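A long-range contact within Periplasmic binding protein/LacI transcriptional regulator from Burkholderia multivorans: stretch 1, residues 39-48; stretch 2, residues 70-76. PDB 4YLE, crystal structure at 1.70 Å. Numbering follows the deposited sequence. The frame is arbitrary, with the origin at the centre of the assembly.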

# COMPACT_ATOMS: atom_id res chain seq x y z
N MSE A 39 -6.78 -7.11 5.75
CA MSE A 39 -5.66 -6.70 4.93
C MSE A 39 -5.88 -7.10 3.48
O MSE A 39 -6.92 -7.62 3.14
CB MSE A 39 -4.38 -7.34 5.46
CG MSE A 39 -4.09 -6.86 6.87
SE MSE A 39 -2.50 -7.73 7.63
CE MSE A 39 -3.37 -9.44 8.04
N LYS A 40 -4.90 -6.83 2.65
CA LYS A 40 -4.97 -7.27 1.26
C LYS A 40 -4.18 -8.56 1.15
O LYS A 40 -4.38 -9.49 1.93
CB LYS A 40 -4.47 -6.18 0.32
CG LYS A 40 -5.37 -4.93 0.28
CD LYS A 40 -4.72 -3.72 -0.48
CE LYS A 40 -4.15 -2.68 0.51
NZ LYS A 40 -2.99 -1.90 -0.03
N SER A 41 -3.29 -8.63 0.19
CA SER A 41 -2.74 -9.91 -0.18
C SER A 41 -1.79 -10.54 0.79
O SER A 41 -0.73 -9.98 1.13
CB SER A 41 -2.01 -9.79 -1.51
OG SER A 41 -1.40 -11.02 -1.79
N LEU A 42 -2.14 -11.75 1.19
CA LEU A 42 -1.32 -12.55 2.07
C LEU A 42 -0.06 -13.06 1.39
O LEU A 42 0.88 -13.50 2.04
CB LEU A 42 -2.16 -13.73 2.58
CG LEU A 42 -3.32 -13.24 3.46
CD1 LEU A 42 -4.18 -14.42 3.90
CD2 LEU A 42 -2.80 -12.42 4.67
N ALA A 43 -0.01 -12.97 0.07
CA ALA A 43 1.19 -13.34 -0.64
C ALA A 43 2.30 -12.30 -0.33
O ALA A 43 3.48 -12.65 -0.22
CB ALA A 43 0.91 -13.44 -2.12
N ASN A 44 1.87 -11.06 -0.11
CA ASN A 44 2.73 -9.87 -0.13
C ASN A 44 3.40 -9.70 1.22
O ASN A 44 2.69 -9.59 2.24
CB ASN A 44 1.87 -8.65 -0.47
CG ASN A 44 2.67 -7.36 -0.63
OD1 ASN A 44 3.85 -7.28 -0.30
ND2 ASN A 44 2.00 -6.35 -1.17
N GLU A 45 4.73 -9.73 1.27
CA GLU A 45 5.38 -9.59 2.57
C GLU A 45 5.00 -8.33 3.33
O GLU A 45 5.08 -8.29 4.55
CB GLU A 45 6.89 -9.60 2.45
CG GLU A 45 7.51 -10.03 3.79
CD GLU A 45 8.97 -9.70 3.94
OE1 GLU A 45 9.76 -10.67 3.87
OE2 GLU A 45 9.32 -8.50 4.15
N PHE A 46 4.66 -7.27 2.62
CA PHE A 46 4.19 -6.06 3.28
C PHE A 46 3.10 -6.39 4.31
O PHE A 46 3.13 -5.90 5.45
CB PHE A 46 3.65 -5.09 2.24
CG PHE A 46 3.14 -3.80 2.84
CD1 PHE A 46 4.00 -2.76 3.16
CD2 PHE A 46 1.78 -3.61 3.04
CE1 PHE A 46 3.52 -1.57 3.69
CE2 PHE A 46 1.29 -2.43 3.55
CZ PHE A 46 2.15 -1.41 3.89
N PHE A 47 2.13 -7.20 3.93
CA PHE A 47 1.05 -7.51 4.84
C PHE A 47 1.42 -8.56 5.85
O PHE A 47 0.88 -8.56 6.97
CB PHE A 47 -0.19 -7.88 4.04
CG PHE A 47 -0.73 -6.71 3.30
CD1 PHE A 47 -1.29 -5.66 4.00
CD2 PHE A 47 -0.59 -6.61 1.94
CE1 PHE A 47 -1.74 -4.53 3.32
CE2 PHE A 47 -1.04 -5.49 1.26
CZ PHE A 47 -1.59 -4.45 1.96
N LEU A 48 2.34 -9.46 5.49
CA LEU A 48 2.81 -10.41 6.49
C LEU A 48 3.55 -9.67 7.59
O LEU A 48 3.35 -9.97 8.77
CB LEU A 48 3.67 -11.49 5.84
CG LEU A 48 2.88 -12.23 4.76
CD1 LEU A 48 3.78 -13.30 4.18
CD2 LEU A 48 1.55 -12.85 5.26
N ASN A 70 -7.11 -11.06 8.98
CA ASN A 70 -7.50 -11.73 7.75
C ASN A 70 -6.95 -10.98 6.57
O ASN A 70 -6.82 -9.77 6.62
CB ASN A 70 -9.01 -11.82 7.58
CG ASN A 70 -9.64 -12.89 8.45
OD1 ASN A 70 -10.38 -12.59 9.39
ND2 ASN A 70 -9.35 -14.15 8.14
N GLY A 71 -6.69 -11.72 5.50
CA GLY A 71 -6.22 -11.14 4.25
C GLY A 71 -6.88 -11.89 3.12
O GLY A 71 -7.70 -12.79 3.37
N ILE A 72 -6.53 -11.51 1.90
CA ILE A 72 -7.11 -12.10 0.71
C ILE A 72 -6.01 -12.77 -0.10
O ILE A 72 -4.81 -12.58 0.17
CB ILE A 72 -7.86 -11.05 -0.11
CG1 ILE A 72 -7.00 -9.80 -0.36
CG2 ILE A 72 -9.14 -10.65 0.62
CD1 ILE A 72 -7.66 -8.74 -1.19
N LYS A 73 -6.41 -13.54 -1.10
CA LYS A 73 -5.52 -14.47 -1.76
C LYS A 73 -4.63 -13.82 -2.79
O LYS A 73 -3.65 -14.44 -3.23
CB LYS A 73 -6.31 -15.58 -2.44
CG LYS A 73 -7.10 -15.10 -3.64
CD LYS A 73 -7.82 -16.25 -4.35
CE LYS A 73 -8.95 -15.75 -5.23
NZ LYS A 73 -8.63 -14.50 -6.00
N ASP A 74 -5.00 -12.61 -3.22
CA ASP A 74 -4.18 -11.79 -4.11
C ASP A 74 -4.59 -10.31 -3.96
O ASP A 74 -5.48 -9.97 -3.19
CB ASP A 74 -4.28 -12.27 -5.57
CG ASP A 74 -5.69 -12.25 -6.11
OD1 ASP A 74 -6.33 -11.19 -6.01
OD2 ASP A 74 -6.15 -13.30 -6.63
N GLU A 75 -3.93 -9.42 -4.68
CA GLU A 75 -4.10 -7.99 -4.45
C GLU A 75 -5.37 -7.43 -5.07
O GLU A 75 -5.72 -6.28 -4.81
CB GLU A 75 -2.88 -7.23 -4.99
CG GLU A 75 -1.58 -7.63 -4.31
CD GLU A 75 -1.36 -6.92 -2.99
OE1 GLU A 75 -2.33 -6.36 -2.44
OE2 GLU A 75 -0.20 -6.93 -2.52
N THR A 76 -6.06 -8.22 -5.87
CA THR A 76 -7.21 -7.71 -6.60
C THR A 76 -8.49 -8.41 -6.20
O THR A 76 -9.50 -8.25 -6.87
CB THR A 76 -7.01 -7.87 -8.12
OG1 THR A 76 -6.66 -9.23 -8.41
CG2 THR A 76 -5.93 -6.95 -8.59

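What holds the two backbones together? They run parallel, with Ser41 bridged to Ile72, and three backbone hydrogen bonds join them, two of them flanking that bridge: Ile72 N donates to Lys40 O at 3.0 Å, and Leu42 N donates to Ile72 O, also at 3.0 Å. The third is out of step with these two: Met39 N, of a selenomethionine, donates to Asn70 O at 2.8 Å. Ile72 is thus satisfied through both its amide and its carbonyl. That carbonyl also receives a CA-H...O contact, with Ser41 CA 3.4 Å from Ile72 O.

Why does Gly71 fit so closely against the first stretch? It has no side chain, and Gly71 CA lies 3.7 Å from Leu42 CG. A CB here would point toward the first stretch and clash with Leu42 CD2 and Lys40 O, so the close approach depends on the bare backbone.

How is the buried carboxylate of Glu75 accommodated? The end of this side chain comes nearer to the first stretch than its base, and Asn44 ND2 donates to Glu75 OE2 at 2.6 Å, a short bond between an amide and a charged acceptor. The other oxygen lies close to carbon atoms of the first stretch: Glu75 OE1 is 3.5 Å from Lys40 CB and 4.0 Å from Phe47 CE2. Ser41 CB packs 3.3 Å from Glu75 CD.

Which local bonds accompany these, and what is left unpaired? Asn44 uses both ends of its amide: while ND2 reaches Glu75 and a partner elsewhere in the structure, Asn44 OD1 accepts from Phe46 N at 3.0 Å and caps the helix. A type I turn from Ser41 to Asn44 is closed by Asn44 N donating to Ser41 O at 3.1 Å, and Ser41 OG accepts from Ala43 N at 3.0 Å. Ser41 N, buried by the contact, has no partner in the model.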